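Local structure of nonribosomal peptide synthase (Streptomyces sp. MJ635-86F5, 5JJP) at residues Ala103-Ile115 against Gln175-Thr187. The protein probably activates an aliphatic beta-amino acid with ATP, as an adenylation enzyme of nonribosomal peptide synthesis. Residues are numbered along the deposited sequence; the frame is centred on the assembly and turned at random.
Sequences ACFSLGLPFIPTI and QVVETDPAYLIFT
The ring of F111 offers one face to Y183, whose CB stands nearly over its centre, 4.0 Å from the centroid and 12° off the normal, a CH-pi contact. Its edge points at F105 CD1. The F105 ring in turn meets strand 181-186 by its edge: CE1 lies 3.7 Å from A182 O, near the ring plane, and 3.9 Å from A182 CB, so a small residue suits position 182. F111 reaches Y183 because its CG sits between the backbone N and the carbonyl carbon (chi1 65°), which brings the ring back over the neighbouring strand. Were F111 an alanine, Y183 CB would probably lose its aromatic cover and a gap would open over the CD1-CE1 side of the F105 ring.

The backbones join through a single bridge, F111 with Y183, in which L184 N donates to F111 O at 3.0 Å, almost straight (168°). P110 has no N-H to offer, yet its CA carries a CA-H...O contact to A182 O. That oxygen also accepts from a water that bonds weakly to L109 O, and a second water links G108 O to P181 O, both before the direct bridge begins. Further on, P113 CG packs 3.5 Å from I185 CD1. At the other end G108, in a Schellman motif with positive phi, lets V176 CG2 approach its CA to 3.6 Å; a CB there would clash.

The bridge links the edges of two sheets in the AMP-binding region of this five-layered alpha-beta-alpha-beta-alpha sandwich of the ANL clan: 111-114, outermost in a mixed sheet, pairs with 87-90, while 181-186, outermost in an antiparallel one, pairs with 196-200 through a classic bulge at A182 and Y183. Helix 31-37 packs on F105 and A182, and helix 120-130 on I112 and F186.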
loop_
_atom_site.group_PDB
_atom_site.type_symbol
_atom_site.label_atom_id
_atom_site.label_comp_id
_atom_site.label_asym_id
_atom_site.label_seq_id
_atom_site.Cartn_x
_atom_site.Cartn_y
_atom_site.Cartn_z
ATOM N N ALA A 103 4.282 -14.883 0.075
ATOM C CA ALA A 103 3.932 -16.268 -0.142
ATOM C C ALA A 103 2.466 -16.336 -0.632
ATOM O O ALA A 103 2.178 -16.999 -1.618
ATOM C CB ALA A 103 4.105 -17.074 1.131
ATOM N N CYS A 104 1.569 -15.593 0.010
ATOM C CA CYS A 104 0.171 -15.564 -0.440
ATOM C C CYS A 104 0.044 -15.113 -1.904
ATOM O O CYS A 104 -0.725 -15.712 -2.662
ATOM C CB CYS A 104 -0.684 -14.658 0.443
ATOM S SG CYS A 104 -0.878 -15.258 2.156
ATOM N N PHE A 105 0.760 -14.041 -2.271
ATOM C CA PHE A 105 0.756 -13.602 -3.671
ATOM C C PHE A 105 1.119 -14.749 -4.604
ATOM O O PHE A 105 0.445 -14.917 -5.642
ATOM C CB PHE A 105 1.773 -12.507 -3.955
ATOM C CG PHE A 105 1.443 -11.144 -3.379
ATOM C CD1 PHE A 105 0.138 -10.714 -3.200
ATOM C CD2 PHE A 105 2.482 -10.255 -3.105
ATOM C CE1 PHE A 105 -0.129 -9.440 -2.771
ATOM C CE2 PHE A 105 2.218 -8.989 -2.652
ATOM C CZ PHE A 105 0.922 -8.565 -2.486
ATOM N N SER A 106 2.187 -15.481 -4.280
ATOM C CA SER A 106 2.720 -16.545 -5.154
ATOM C C SER A 106 1.719 -17.691 -5.333
ATOM O O SER A 106 1.675 -18.317 -6.406
ATOM C CB SER A 106 4.082 -17.079 -4.667
ATOM O OG SER A 106 3.911 -17.802 -3.451
ATOM N N LEU A 107 0.925 -17.970 -4.308
ATOM C CA LEU A 107 -0.069 -19.061 -4.294
ATOM C C LEU A 107 -1.420 -18.586 -4.810
ATOM O O LEU A 107 -2.297 -19.371 -5.004
ATOM C CB LEU A 107 -0.231 -19.575 -2.856
ATOM C CG LEU A 107 1.026 -20.271 -2.260
ATOM C CD1 LEU A 107 0.845 -20.777 -0.841
ATOM C CD2 LEU A 107 1.475 -21.416 -3.167
ATOM N N GLY A 108 -1.572 -17.300 -5.065
ATOM C CA GLY A 108 -2.814 -16.754 -5.512
ATOM C C GLY A 108 -3.866 -16.699 -4.436
ATOM O O GLY A 108 -5.055 -16.812 -4.748
ATOM N N LEU A 109 -3.436 -16.520 -3.187
ATOM C CA LEU A 109 -4.344 -16.466 -2.066
ATOM C C LEU A 109 -4.505 -15.020 -1.646
ATOM O O LEU A 109 -3.640 -14.481 -0.958
ATOM C CB LEU A 109 -3.857 -17.311 -0.895
ATOM C CG LEU A 109 -3.602 -18.781 -1.221
ATOM C CD1 LEU A 109 -2.925 -19.517 -0.062
ATOM C CD2 LEU A 109 -4.922 -19.493 -1.605
ATOM N N PRO A 110 -5.600 -14.389 -2.051
ATOM C CA PRO A 110 -5.723 -13.023 -1.664
ATOM C C PRO A 110 -5.841 -12.914 -0.142
ATOM O O PRO A 110 -6.614 -13.647 0.495
ATOM C CB PRO A 110 -7.043 -12.576 -2.324
ATOM C CG PRO A 110 -7.820 -13.822 -2.524
ATOM C CD PRO A 110 -6.773 -14.844 -2.833
ATOM N N PHE A 111 -5.106 -11.975 0.427
ATOM C CA PHE A 111 -5.120 -11.792 1.873
ATOM C C PHE A 111 -5.784 -10.486 2.278
ATOM O O PHE A 111 -5.856 -9.544 1.513
ATOM C CB PHE A 111 -3.690 -11.874 2.429
ATOM C CG PHE A 111 -2.812 -10.773 1.969
ATOM C CD1 PHE A 111 -2.725 -9.616 2.674
ATOM C CD2 PHE A 111 -2.046 -10.920 0.798
ATOM C CE1 PHE A 111 -1.914 -8.595 2.211
ATOM C CE2 PHE A 111 -1.264 -9.898 0.334
ATOM C CZ PHE A 111 -1.186 -8.743 1.046
ATOM N N ILE A 112 -6.238 -10.466 3.506
ATOM C CA ILE A 112 -6.822 -9.303 4.139
ATOM C C ILE A 112 -5.854 -9.005 5.255
ATOM O O ILE A 112 -5.786 -9.798 6.188
ATOM C CB ILE A 112 -8.144 -9.566 4.892
ATOM C CG1 ILE A 112 -9.113 -10.498 4.174
ATOM C CG2 ILE A 112 -8.828 -8.288 5.270
ATOM C CD1 ILE A 112 -9.429 -10.149 2.786
ATOM N N PRO A 113 -5.166 -7.843 5.217
ATOM C CA PRO A 113 -4.197 -7.544 6.284
ATOM C C PRO A 113 -4.851 -6.958 7.509
ATOM O O PRO A 113 -5.705 -6.096 7.412
ATOM C CB PRO A 113 -3.260 -6.530 5.627
ATOM C CG PRO A 113 -4.152 -5.815 4.670
ATOM C CD PRO A 113 -5.137 -6.820 4.151
ATOM N N THR A 114 -4.429 -7.442 8.663
ATOM C CA THR A 114 -5.055 -7.087 9.926
ATOM C C THR A 114 -3.943 -6.924 10.966
ATOM O O THR A 114 -2.839 -7.454 10.784
ATOM C CB THR A 114 -6.079 -8.220 10.218
ATOM O OG1 THR A 114 -7.364 -7.867 9.665
ATOM C CG2 THR A 114 -6.259 -8.474 11.582
ATOM N N ILE A 115 -4.210 -6.227 12.049
ATOM C CA ILE A 115 -3.291 -6.241 13.186
ATOM C C ILE A 115 -3.974 -6.755 14.434
ATOM O O ILE A 115 -5.219 -6.793 14.484
ATOM C CB ILE A 115 -2.681 -4.873 13.436
ATOM C CG1 ILE A 115 -3.777 -3.800 13.543
ATOM C CG2 ILE A 115 -1.731 -4.535 12.287
ATOM C CD1 ILE A 115 -3.263 -2.466 14.105
ATOM N N GLN A 175 -3.517 -22.448 -11.767
ATOM C CA GLN A 175 -2.409 -21.514 -11.797
ATOM C C GLN A 175 -2.910 -20.097 -11.539
ATOM O O GLN A 175 -3.852 -19.654 -12.184
ATOM C CB GLN A 175 -1.823 -21.624 -13.210
ATOM C CG GLN A 175 -0.707 -20.660 -13.570
ATOM C CD GLN A 175 0.560 -20.879 -12.758
ATOM O OE1 GLN A 175 1.163 -21.948 -12.807
ATOM N NE2 GLN A 175 0.992 -19.844 -12.047
ATOM N N VAL A 176 -2.289 -19.360 -10.621
ATOM C CA VAL A 176 -2.620 -17.942 -10.444
ATOM C C VAL A 176 -2.257 -17.114 -11.706
ATOM O O VAL A 176 -1.227 -17.343 -12.326
ATOM C CB VAL A 176 -1.960 -17.348 -9.211
ATOM C CG1 VAL A 176 -0.443 -17.324 -9.312
ATOM C CG2 VAL A 176 -2.478 -15.920 -8.966
ATOM N N VAL A 177 -3.101 -16.162 -12.070
ATOM C CA VAL A 177 -2.795 -15.261 -13.175
ATOM C C VAL A 177 -3.012 -13.846 -12.732
ATOM O O VAL A 177 -3.677 -13.618 -11.718
ATOM C CB VAL A 177 -3.638 -15.566 -14.432
ATOM C CG1 VAL A 177 -3.327 -16.980 -14.939
ATOM C CG2 VAL A 177 -5.125 -15.475 -14.134
ATOM N N GLU A 178 -2.499 -12.869 -13.507
ATOM C CA GLU A 178 -2.480 -11.490 -13.039
ATOM C C GLU A 178 -3.865 -10.830 -12.862
ATOM O O GLU A 178 -3.962 -9.818 -12.193
ATOM C CB GLU A 178 -1.569 -10.630 -13.911
ATOM C CG GLU A 178 -2.058 -10.368 -15.306
ATOM C CD GLU A 178 -0.950 -9.780 -16.198
ATOM O OE1 GLU A 178 -0.900 -8.541 -16.368
ATOM O OE2 GLU A 178 -0.133 -10.549 -16.749
ATOM N N THR A 179 -4.895 -11.353 -13.499
ATOM C CA THR A 179 -6.286 -10.859 -13.306
ATOM C C THR A 179 -6.887 -11.371 -11.991
ATOM O O THR A 179 -7.916 -10.917 -11.562
ATOM C CB THR A 179 -7.203 -11.276 -14.476
ATOM O OG1 THR A 179 -7.076 -12.669 -14.733
ATOM C CG2 THR A 179 -6.751 -10.618 -15.727
ATOM N N ASP A 180 -6.232 -12.318 -11.326
ATOM C CA ASP A 180 -6.721 -12.770 -10.021
ATOM C C ASP A 180 -6.557 -11.704 -8.891
ATOM O O ASP A 180 -5.623 -10.908 -8.883
ATOM C CB ASP A 180 -6.010 -14.059 -9.602
ATOM C CG ASP A 180 -6.482 -15.280 -10.373
ATOM O OD1 ASP A 180 -7.716 -15.489 -10.457
ATOM O OD2 ASP A 180 -5.620 -16.075 -10.834
ATOM N N PRO A 181 -7.433 -11.745 -7.893
ATOM C CA PRO A 181 -7.272 -10.914 -6.716
ATOM C C PRO A 181 -5.998 -11.195 -5.928
ATOM O O PRO A 181 -5.652 -12.356 -5.696
ATOM C CB PRO A 181 -8.447 -11.287 -5.831
ATOM C CG PRO A 181 -9.082 -12.472 -6.426
ATOM C CD PRO A 181 -8.652 -12.558 -7.841
ATOM N N ALA A 182 -5.302 -10.123 -5.563
ATOM C CA ALA A 182 -4.059 -10.227 -4.834
ATOM C C ALA A 182 -4.289 -9.943 -3.346
ATOM O O ALA A 182 -3.651 -10.514 -2.513
ATOM C CB ALA A 182 -3.033 -9.252 -5.424
ATOM N N TYR A 183 -5.144 -8.989 -3.045
ATOM C CA TYR A 183 -5.522 -8.679 -1.685
ATOM C C TYR A 183 -6.857 -7.967 -1.632
ATOM O O TYR A 183 -7.372 -7.504 -2.624
ATOM C CB TYR A 183 -4.438 -7.836 -1.010
ATOM C CG TYR A 183 -4.203 -6.484 -1.596
ATOM C CD1 TYR A 183 -4.951 -5.399 -1.175
ATOM C CD2 TYR A 183 -3.218 -6.261 -2.558
ATOM C CE1 TYR A 183 -4.762 -4.131 -1.732
ATOM C CE2 TYR A 183 -2.995 -4.996 -3.095
ATOM C CZ TYR A 183 -3.768 -3.927 -2.669
ATOM O OH TYR A 183 -3.613 -2.639 -3.194
ATOM N N LEU A 184 -7.398 -7.909 -0.447
ATOM C CA LEU A 184 -8.649 -7.215 -0.144
ATOM C C LEU A 184 -8.453 -6.318 1.058
ATOM O O LEU A 184 -7.928 -6.762 2.105
ATOM C CB LEU A 184 -9.725 -8.187 0.292
ATOM C CG LEU A 184 -10.713 -8.771 -0.689
ATOM C CD1 LEU A 184 -9.951 -9.719 -1.602
ATOM C CD2 LEU A 184 -11.812 -9.522 0.069
ATOM N N ILE A 185 -8.948 -5.105 0.950
ATOM C CA ILE A 185 -8.921 -4.174 2.048
ATOM C C ILE A 185 -10.359 -3.775 2.302
ATOM O O ILE A 185 -11.022 -3.228 1.444
ATOM C CB ILE A 185 -8.089 -2.909 1.714
ATOM C CG1 ILE A 185 -6.681 -3.269 1.230
ATOM C CG2 ILE A 185 -7.990 -1.994 2.912
ATOM C CD1 ILE A 185 -5.788 -3.829 2.292
ATOM N N PHE A 186 -10.775 -3.906 3.543
ATOM C CA PHE A 186 -12.094 -3.475 3.939
ATOM C C PHE A 186 -12.073 -2.042 4.459
ATOM O O PHE A 186 -11.253 -1.684 5.258
ATOM C CB PHE A 186 -12.678 -4.439 4.951
ATOM C CG PHE A 186 -13.180 -5.702 4.320
ATOM C CD1 PHE A 186 -14.523 -5.892 4.120
ATOM C CD2 PHE A 186 -12.303 -6.658 3.879
ATOM C CE1 PHE A 186 -15.004 -7.038 3.517
ATOM C CE2 PHE A 186 -12.759 -7.801 3.275
ATOM C CZ PHE A 186 -14.116 -7.989 3.087
ATOM N N THR A 187 -12.989 -1.224 3.954
ATOM C CA THR A 187 -13.093 0.158 4.356
ATOM C C THR A 187 -13.821 0.285 5.680
ATOM O O THR A 187 -13.807 1.373 6.259
ATOM C CB THR A 187 -13.912 0.929 3.358
ATOM O OG1 THR A 187 -15.211 0.305 3.287
ATOM C CG2 THR A 187 -13.207 0.922 1.996
HETATM O O HOH W 1 -6.440 -15.043 -6.305
HETATM O O HOH W 2 -2.447 -12.891 -2.635
#